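Cellulose synthase 1 (Gluconacetobacter xylinus, PDB 4I86) carries a C-terminal regulatory PilZ domain, a small antiparallel beta barrel of the kind that binds cyclic di-GMP. Local coordinates at residues G25-T30 / M45-K50; S52-V57 / R73-G78. All coordinates share one frame; numbering follows the deposited sequence.

Contact 1 of 2, residues G25-T30 / M45-K50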
ATOM      1  N   GLY A  25     -13.133  -6.967  -5.967  1.00 33.85           N
ATOM      2  CA  GLY A  25     -14.039  -6.075  -5.257  1.00 35.46           C
ATOM      3  C   GLY A  25     -14.856  -6.743  -4.163  1.00 38.45           C
ATOM      4  O   GLY A  25     -15.714  -6.099  -3.546  1.00 39.94           O
ATOM      5  N   SER A  26     -14.589  -8.024  -3.913  1.00 34.53           N
ATOM      6  CA  SER A  26     -15.298  -8.782  -2.872  1.00 40.56           C
ATOM      7  C   SER A  26     -14.919  -8.323  -1.465  1.00 37.42           C
ATOM      8  O   SER A  26     -15.672  -8.517  -0.502  1.00 36.22           O
ATOM      9  CB  SER A  26     -15.046 -10.289  -3.025  1.00 40.55           C
ATOM     10  OG  SER A  26     -13.659 -10.566  -3.173  1.00 45.32           O
ATOM     11  N   ILE A  27     -13.751  -7.706  -1.339  1.00 35.44           N
ATOM     12  CA  ILE A  27     -13.318  -7.171  -0.048  1.00 31.50           C
ATOM     13  C   ILE A  27     -12.867  -5.716  -0.165  1.00 32.14           C
ATOM     14  O   ILE A  27     -12.134  -5.350  -1.093  1.00 32.72           O
ATOM     15  CB  ILE A  27     -12.181  -8.020   0.564  1.00 34.54           C
ATOM     16  CG1 ILE A  27     -12.623  -9.481   0.728  1.00 34.63           C
ATOM     17  CG2 ILE A  27     -11.732  -7.438   1.895  1.00 35.20           C
ATOM     18  CD1 ILE A  27     -11.488 -10.433   1.103  1.00 40.56           C
ATOM     19  N   ILE A  28     -13.314  -4.897   0.781  1.00 27.08           N
ATOM     20  CA  ILE A  28     -12.947  -3.488   0.854  1.00 32.14           C
ATOM     21  C   ILE A  28     -12.839  -3.061   2.307  1.00 36.44           C
ATOM     22  O   ILE A  28     -13.801  -3.205   3.074  1.00 36.88           O
ATOM     23  CB  ILE A  28     -13.997  -2.580   0.202  1.00 31.47           C
ATOM     24  CG1 ILE A  28     -14.160  -2.905  -1.286  1.00 27.37           C
ATOM     25  CG2 ILE A  28     -13.631  -1.110   0.417  1.00 29.41           C
ATOM     26  CD1 ILE A  28     -15.119  -1.967  -1.972  1.00 33.58           C
ATOM     27  N   VAL A  29     -11.677  -2.531   2.690  1.00 30.92           N
ATOM     28  CA  VAL A  29     -11.488  -2.082   4.065  1.00 32.37           C
ATOM     29  C   VAL A  29     -10.783  -0.748   4.094  1.00 30.72           C
ATOM     30  O   VAL A  29     -10.233  -0.303   3.085  1.00 29.58           O
ATOM     31  CB  VAL A  29     -10.680  -3.105   4.913  1.00 35.32           C
ATOM     32  CG1 VAL A  29     -11.298  -4.496   4.810  1.00 31.92           C
ATOM     33  CG2 VAL A  29      -9.222  -3.136   4.451  1.00 35.17           C
ATOM     34  N   THR A  30     -10.804  -0.119   5.263  1.00 31.93           N
ATOM     35  CA  THR A  30     -10.172   1.171   5.480  1.00 33.04           C
ATOM     36  C   THR A  30      -9.143   0.997   6.596  1.00 34.02           C
ATOM     37  O   THR A  30      -9.213   0.024   7.344  1.00 36.87           O
ATOM     38  CB  THR A  30     -11.245   2.224   5.858  1.00 33.79           C
ATOM     39  OG1 THR A  30     -12.201   2.317   4.787  1.00 39.92           O
ATOM     40  CG2 THR A  30     -10.624   3.587   6.077  1.00 35.41           C
ATOM     41  N   MET A  45      -4.893  -2.107   9.978  1.00 37.90           N
ATOM     42  CA  MET A  45      -6.124  -2.495   9.316  1.00 39.36           C
ATOM     43  C   MET A  45      -6.506  -3.917   9.696  1.00 44.62           C
ATOM     44  O   MET A  45      -5.672  -4.673  10.197  1.00 47.79           O
ATOM     45  CB  MET A  45      -5.945  -2.406   7.796  1.00 36.93           C
ATOM     46  CG  MET A  45      -4.855  -3.321   7.253  1.00 34.28           C
ATOM     47  SD  MET A  45      -4.900  -3.470   5.454  1.00 35.52           S
ATOM     48  CE  MET A  45      -5.651  -5.083   5.252  1.00 36.40           C
ATOM     49  N   SER A  46      -7.759  -4.282   9.435  1.00 43.68           N
ATOM     50  CA  SER A  46      -8.232  -5.638   9.696  1.00 48.96           C
ATOM     51  C   SER A  46      -8.791  -6.287   8.433  1.00 47.79           C
ATOM     52  O   SER A  46      -9.849  -5.892   7.937  1.00 56.25           O
ATOM     53  CB  SER A  46      -9.281  -5.640  10.816  1.00 54.31           C
ATOM     54  OG  SER A  46      -8.788  -4.973  11.975  1.00 56.54           O
ATOM     55  N   TRP A  47      -8.065  -7.282   7.925  1.00 47.54           N
ATOM     56  CA  TRP A  47      -8.447  -8.035   6.725  1.00 46.90           C
ATOM     57  C   TRP A  47      -9.369  -9.202   7.101  1.00 52.19           C
ATOM     58  O   TRP A  47      -9.002 -10.044   7.927  1.00 50.94           O
ATOM     59  CB  TRP A  47      -7.180  -8.547   6.025  1.00 44.46           C
ATOM     60  CG  TRP A  47      -7.351  -9.015   4.599  1.00 41.82           C
ATOM     61  CD1 TRP A  47      -7.258 -10.299   4.142  1.00 42.31           C
ATOM     62  CD2 TRP A  47      -7.621  -8.197   3.445  1.00 37.64           C
ATOM     63  NE1 TRP A  47      -7.464 -10.333   2.780  1.00 40.69           N
ATOM     64  CE2 TRP A  47      -7.682  -9.058   2.329  1.00 37.94           C
ATOM     65  CE3 TRP A  47      -7.812  -6.824   3.251  1.00 37.74           C
ATOM     66  CZ2 TRP A  47      -7.929  -8.588   1.035  1.00 35.42           C
ATOM     67  CZ3 TRP A  47      -8.062  -6.361   1.968  1.00 33.04           C
ATOM     68  CH2 TRP A  47      -8.114  -7.239   0.878  1.00 32.31           C
ATOM     69  N   PRO A  48     -10.566  -9.258   6.485  1.00 53.35           N
ATOM     70  CA  PRO A  48     -11.641 -10.187   6.871  1.00 53.34           C
ATOM     71  C   PRO A  48     -11.580 -11.557   6.198  1.00 55.76           C
ATOM     72  O   PRO A  48     -12.625 -12.123   5.882  1.00 61.50           O
ATOM     73  CB  PRO A  48     -12.899  -9.465   6.385  1.00 51.43           C
ATOM     74  CG  PRO A  48     -12.426  -8.773   5.134  1.00 48.30           C
ATOM     75  CD  PRO A  48     -11.007  -8.319   5.435  1.00 47.34           C
ATOM     76  N   ALA A  49     -10.386 -12.079   5.970  1.00 54.06           N
ATOM     77  CA  ALA A  49     -10.256 -13.424   5.439  1.00 59.99           C
ATOM     78  C   ALA A  49      -8.863 -13.937   5.727  1.00 59.51           C
ATOM     79  O   ALA A  49      -7.969 -13.164   6.072  1.00 59.63           O
ATOM     80  CB  ALA A  49     -10.538 -13.439   3.943  1.00 57.55           C
ATOM     81  N   LYS A  50      -8.685 -15.248   5.605  1.00 61.35           N
ATOM     82  CA  LYS A  50      -7.363 -15.824   5.755  1.00 59.95           C
ATOM     83  C   LYS A  50      -6.647 -15.771   4.425  1.00 57.96           C
ATOM     84  O   LYS A  50      -7.210 -16.115   3.383  1.00 56.52           O
ATOM     85  CB  LYS A  50      -7.422 -17.254   6.296  1.00 60.60           C
ATOM     86  CG  LYS A  50      -7.424 -17.300   7.814  1.00 61.45           C
ATOM     87  CD  LYS A  50      -6.335 -16.379   8.361  1.00 66.24           C
ATOM     88  CE  LYS A  50      -6.163 -16.528   9.867  1.00 68.01           C
ATOM     89  NZ  LYS A  50      -5.070 -15.649  10.379  1.00 62.89           N
TER
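Ile27 rests on the indole of Trp47 and shows how a strand and a loop can join mainly by side-chain packing, with no hydrogen bond crossing between 25-30 and 45-50. Its CB stands 4.2 Å from Trp47 CH2, and the two branches leave it in different directions. CG2, anti to the backbone N, comes down over the benzene half of the indole, 3.9 Å from the six-membered ring's centroid and 16° off the ring normal, a CH-pi contact. The same methyl meets the pyrrolidine ring of Pro48, with Pro48 CG 3.6 Å from Ile27 CG2, and since Pro48 lies on the same face of the indole, methyl and proline sit side by side. With chi1 at -57°, CG1 lies anti to the carbonyl carbon, and the branch through it carries Ile27 CD1 to within 4.0 Å of Trp47 CZ2 and 4.2 Å of Ala49 CB.

Two residues on, Val29 divides its methyls between different partners. Val29 CG1 meets Pro48 CD at 3.9 Å, the two side chains approaching tip to tip, and also touches the backbone carbonyl of Ser46. CG2 lies at the indole's edge, near its plane and 4.1 Å from Trp47 CE3, and also meets the terminal methyl of Met45, with 4.1 Å between Val29 CG2 and Met45 CE. The ring therefore receives Ile27 on a face and Val29 at its edge.

The two backbones run in nearly opposite directions, 167° apart, but lie too far apart to pair as strands. Strand 28-36 instead bonds to strand 17-22, where Val29 pairs with Val20, and Trp47 packs against Val20 and Asn22. Met45 and Trp47 also touch Ile74 of strand 66-77, so the loop after strand 40-44 bridges two parts of the PilZ barrel at its surface.

Contact 2 of 2, residues S52-V57 / R73-G78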
ATOM      1  N   SER A  52      -4.427 -16.995   1.651  1.00 52.58           N
ATOM      2  CA  SER A  52      -3.664 -18.084   1.050  1.00 56.78           C
ATOM      3  C   SER A  52      -2.212 -17.618   0.978  1.00 61.66           C
ATOM      4  O   SER A  52      -1.299 -18.261   1.508  1.00 61.22           O
ATOM      5  CB  SER A  52      -4.158 -18.393  -0.361  1.00 61.46           C
ATOM      6  OG  SER A  52      -3.070 -18.791  -1.189  1.00 64.01           O
ATOM      7  N   GLY A  53      -2.021 -16.477   0.320  1.00 55.04           N
ATOM      8  CA  GLY A  53      -0.718 -15.853   0.181  1.00 53.90           C
ATOM      9  C   GLY A  53      -0.862 -14.539  -0.562  1.00 49.63           C
ATOM     10  O   GLY A  53      -1.948 -13.954  -0.573  1.00 50.76           O
ATOM     11  N   PRO A  54       0.228 -14.068  -1.191  1.00 51.89           N
ATOM     12  CA  PRO A  54       0.235 -12.825  -1.986  1.00 44.42           C
ATOM     13  C   PRO A  54      -1.045 -12.619  -2.822  1.00 40.30           C
ATOM     14  O   PRO A  54      -1.261 -13.307  -3.822  1.00 45.53           O
ATOM     15  CB  PRO A  54       1.457 -13.009  -2.887  1.00 43.90           C
ATOM     16  CG  PRO A  54       2.420 -13.808  -2.014  1.00 46.73           C
ATOM     17  CD  PRO A  54       1.560 -14.710  -1.141  1.00 44.99           C
ATOM     18  N   THR A  55      -1.877 -11.664  -2.410  1.00 39.49           N
ATOM     19  CA  THR A  55      -3.201 -11.452  -3.003  1.00 38.40           C
ATOM     20  C   THR A  55      -3.331 -10.034  -3.554  1.00 29.62           C
ATOM     21  O   THR A  55      -3.183  -9.077  -2.806  1.00 29.35           O
ATOM     22  CB  THR A  55      -4.312 -11.676  -1.944  1.00 41.00           C
ATOM     23  OG1 THR A  55      -4.377 -13.066  -1.613  1.00 49.27           O
ATOM     24  CG2 THR A  55      -5.672 -11.207  -2.455  1.00 35.97           C
ATOM     25  N   PRO A  56      -3.619  -9.907  -4.863  1.00 29.82           N
ATOM     26  CA  PRO A  56      -3.650  -8.603  -5.538  1.00 30.33           C
ATOM     27  C   PRO A  56      -4.773  -7.690  -5.065  1.00 30.91           C
ATOM     28  O   PRO A  56      -5.939  -8.098  -4.950  1.00 29.57           O
ATOM     29  CB  PRO A  56      -3.820  -8.957  -7.025  1.00 28.28           C
ATOM     30  CG  PRO A  56      -4.268 -10.361  -7.058  1.00 33.84           C
ATOM     31  CD  PRO A  56      -3.769 -11.026  -5.808  1.00 33.70           C
ATOM     32  N   VAL A  57      -4.393  -6.446  -4.787  1.00 26.25           N
ATOM     33  CA  VAL A  57      -5.313  -5.426  -4.269  1.00 23.43           C
ATOM     34  C   VAL A  57      -5.017  -4.076  -4.917  1.00 25.38           C
ATOM     35  O   VAL A  57      -4.038  -3.929  -5.668  1.00 22.49           O
ATOM     36  CB  VAL A  57      -5.178  -5.243  -2.732  1.00 24.09           C
ATOM     37  CG1 VAL A  57      -5.371  -6.573  -1.982  1.00 25.25           C
ATOM     38  CG2 VAL A  57      -3.833  -4.602  -2.374  1.00 23.96           C
ATOM     39  N   ARG A  73       0.080  -6.194  -3.636  1.00 26.63           N
ATOM     40  CA  ARG A  73      -0.241  -7.539  -3.208  1.00 29.80           C
ATOM     41  C   ARG A  73      -0.215  -7.550  -1.686  1.00 28.39           C
ATOM     42  O   ARG A  73       0.783  -7.145  -1.097  1.00 25.75           O
ATOM     43  CB  ARG A  73       0.776  -8.533  -3.801  1.00 30.96           C
ATOM     44  CG  ARG A  73       0.343  -9.106  -5.157  1.00 32.00           C
ATOM     45  CD  ARG A  73       1.349 -10.060  -5.783  1.00 39.06           C
ATOM     46  NE  ARG A  73       2.378  -9.351  -6.541  1.00 49.60           N
ATOM     47  CZ  ARG A  73       3.179  -9.913  -7.449  1.00 54.68           C
ATOM     48  NH1 ARG A  73       3.074 -11.211  -7.737  1.00 45.27           N
ATOM     49  NH2 ARG A  73       4.084  -9.164  -8.078  1.00 47.24           N
ATOM     50  N   ILE A  74      -1.311  -7.957  -1.042  1.00 26.19           N
ATOM     51  CA  ILE A  74      -1.240  -8.155   0.402  1.00 26.51           C
ATOM     52  C   ILE A  74      -0.504  -9.475   0.639  1.00 33.70           C
ATOM     53  O   ILE A  74      -0.787 -10.482  -0.016  1.00 30.71           O
ATOM     54  CB  ILE A  74      -2.632  -8.113   1.126  1.00 31.81           C
ATOM     55  CG1 ILE A  74      -2.434  -8.168   2.651  1.00 33.61           C
ATOM     56  CG2 ILE A  74      -3.545  -9.238   0.646  1.00 30.34           C
ATOM     57  CD1 ILE A  74      -3.608  -7.652   3.465  1.00 35.27           C
ATOM     58  N   ILE A  75       0.478  -9.464   1.535  1.00 34.45           N
ATOM     59  CA  ILE A  75       1.292 -10.660   1.730  1.00 35.88           C
ATOM     60  C   ILE A  75       1.131 -11.251   3.132  1.00 37.17           C
ATOM     61  O   ILE A  75       1.360 -12.441   3.336  1.00 41.34           O
ATOM     62  CB  ILE A  75       2.796 -10.404   1.407  1.00 35.98           C
ATOM     63  CG1 ILE A  75       3.368  -9.289   2.282  1.00 33.18           C
ATOM     64  CG2 ILE A  75       2.986 -10.075  -0.083  1.00 34.03           C
ATOM     65  CD1 ILE A  75       4.903  -9.227   2.289  1.00 33.50           C
ATOM     66  N   ARG A  76       0.744 -10.417   4.092  1.00 38.17           N
ATOM     67  CA  ARG A  76       0.433 -10.893   5.437  1.00 41.26           C
ATOM     68  C   ARG A  76      -0.660 -10.047   6.069  1.00 42.50           C
ATOM     69  O   ARG A  76      -0.773  -8.851   5.789  1.00 39.44           O
ATOM     70  CB  ARG A  76       1.673 -10.866   6.338  1.00 40.85           C
ATOM     71  CG  ARG A  76       1.527 -11.683   7.618  1.00 45.91           C
ATOM     72  CD  ARG A  76       2.324 -11.070   8.763  1.00 52.22           C
ATOM     73  NE  ARG A  76       1.636  -9.924   9.362  1.00 58.74           N
ATOM     74  CZ  ARG A  76       1.249  -9.857  10.636  1.00 60.64           C
ATOM     75  NH1 ARG A  76       1.494 -10.869  11.462  1.00 62.53           N
ATOM     76  NH2 ARG A  76       0.623  -8.773  11.084  1.00 54.27           N
ATOM     77  N   ALA A  77      -1.457 -10.678   6.931  1.00 45.14           N
ATOM     78  CA  ALA A  77      -2.495  -9.987   7.692  1.00 50.41           C
ATOM     79  C   ALA A  77      -2.565 -10.554   9.111  1.00 51.56           C
ATOM     80  O   ALA A  77      -2.779 -11.752   9.293  1.00 49.41           O
ATOM     81  CB  ALA A  77      -3.844 -10.132   6.990  1.00 48.97           C
ATOM     82  N   GLY A  78      -2.380  -9.697  10.112  1.00 54.14           N
ATOM     83  CA  GLY A  78      -2.342 -10.158  11.488  1.00 57.67           C
ATOM     84  C   GLY A  78      -3.186  -9.358  12.462  1.00 57.55           C
ATOM     85  O   GLY A  78      -2.785  -9.154  13.612  1.00 55.76           O
TER
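Thr55 and Ile74 form an antiparallel hydrogen-bonded pair, in which each backbone N-H serves the other residue's carbonyl. Thr55 N donates to Ile74 O at 2.9 Å, with 160° at the hydrogen, and Ile74 N donates to Thr55 O at 2.8 Å. Each acceptor also draws in a CA-H: Pro54 CA lies 3.2 Å from Ile74 O, and Arg73 CA lies 3.3 Å from Thr55 O. Pro56 has no N-H to give, and it falls in the non-hydrogen-bonded pair with Arg73, where none is needed across the two strands.

The hydroxyl of Thr55 is spent on its own segment. With OG1 anti to the carbonyl carbon (chi1 -70°), it donates to Gly53 O at 2.8 Å, tying the loop before the strand to Thr55, the strand's first residue. Next to the paired bonds, Ile74 CG2 packs 3.6 Å from Thr55 CB, and Val57 CG1 meets the same methyl.

These residues begin strand 55-63 and end strand 66-77, the open end of a beta hairpin. On its other edge, strand 66-77 bonds to strand 82-86, where Ile75 and Arg76 both face Ile83 in a classic beta bulge, while Ile74 and Val57 pack on Phe84.

Overall arrangement
From the N terminus, the chain first lays down strands 12-13 and 17-22 and turns into strand 28-36. Contact 1 closes when the loop following strand 40-44 returns to the start of that strand, with 14 residues between its segments. Contact 2 opens only afterwards, as the same loop leads into strand 55-63, and closes at the end of the hairpin with strand 66-77. The two are thus in series, neither nested nor crossing. Their centres are nevertheless about 10 Å apart, and side chains join them: among other packing, Trp47 of contact 1 meets Val57 and Ala77 of contact 2. Loop 45-50 thereby ties the hairpin to strands 17-22 and 28-36.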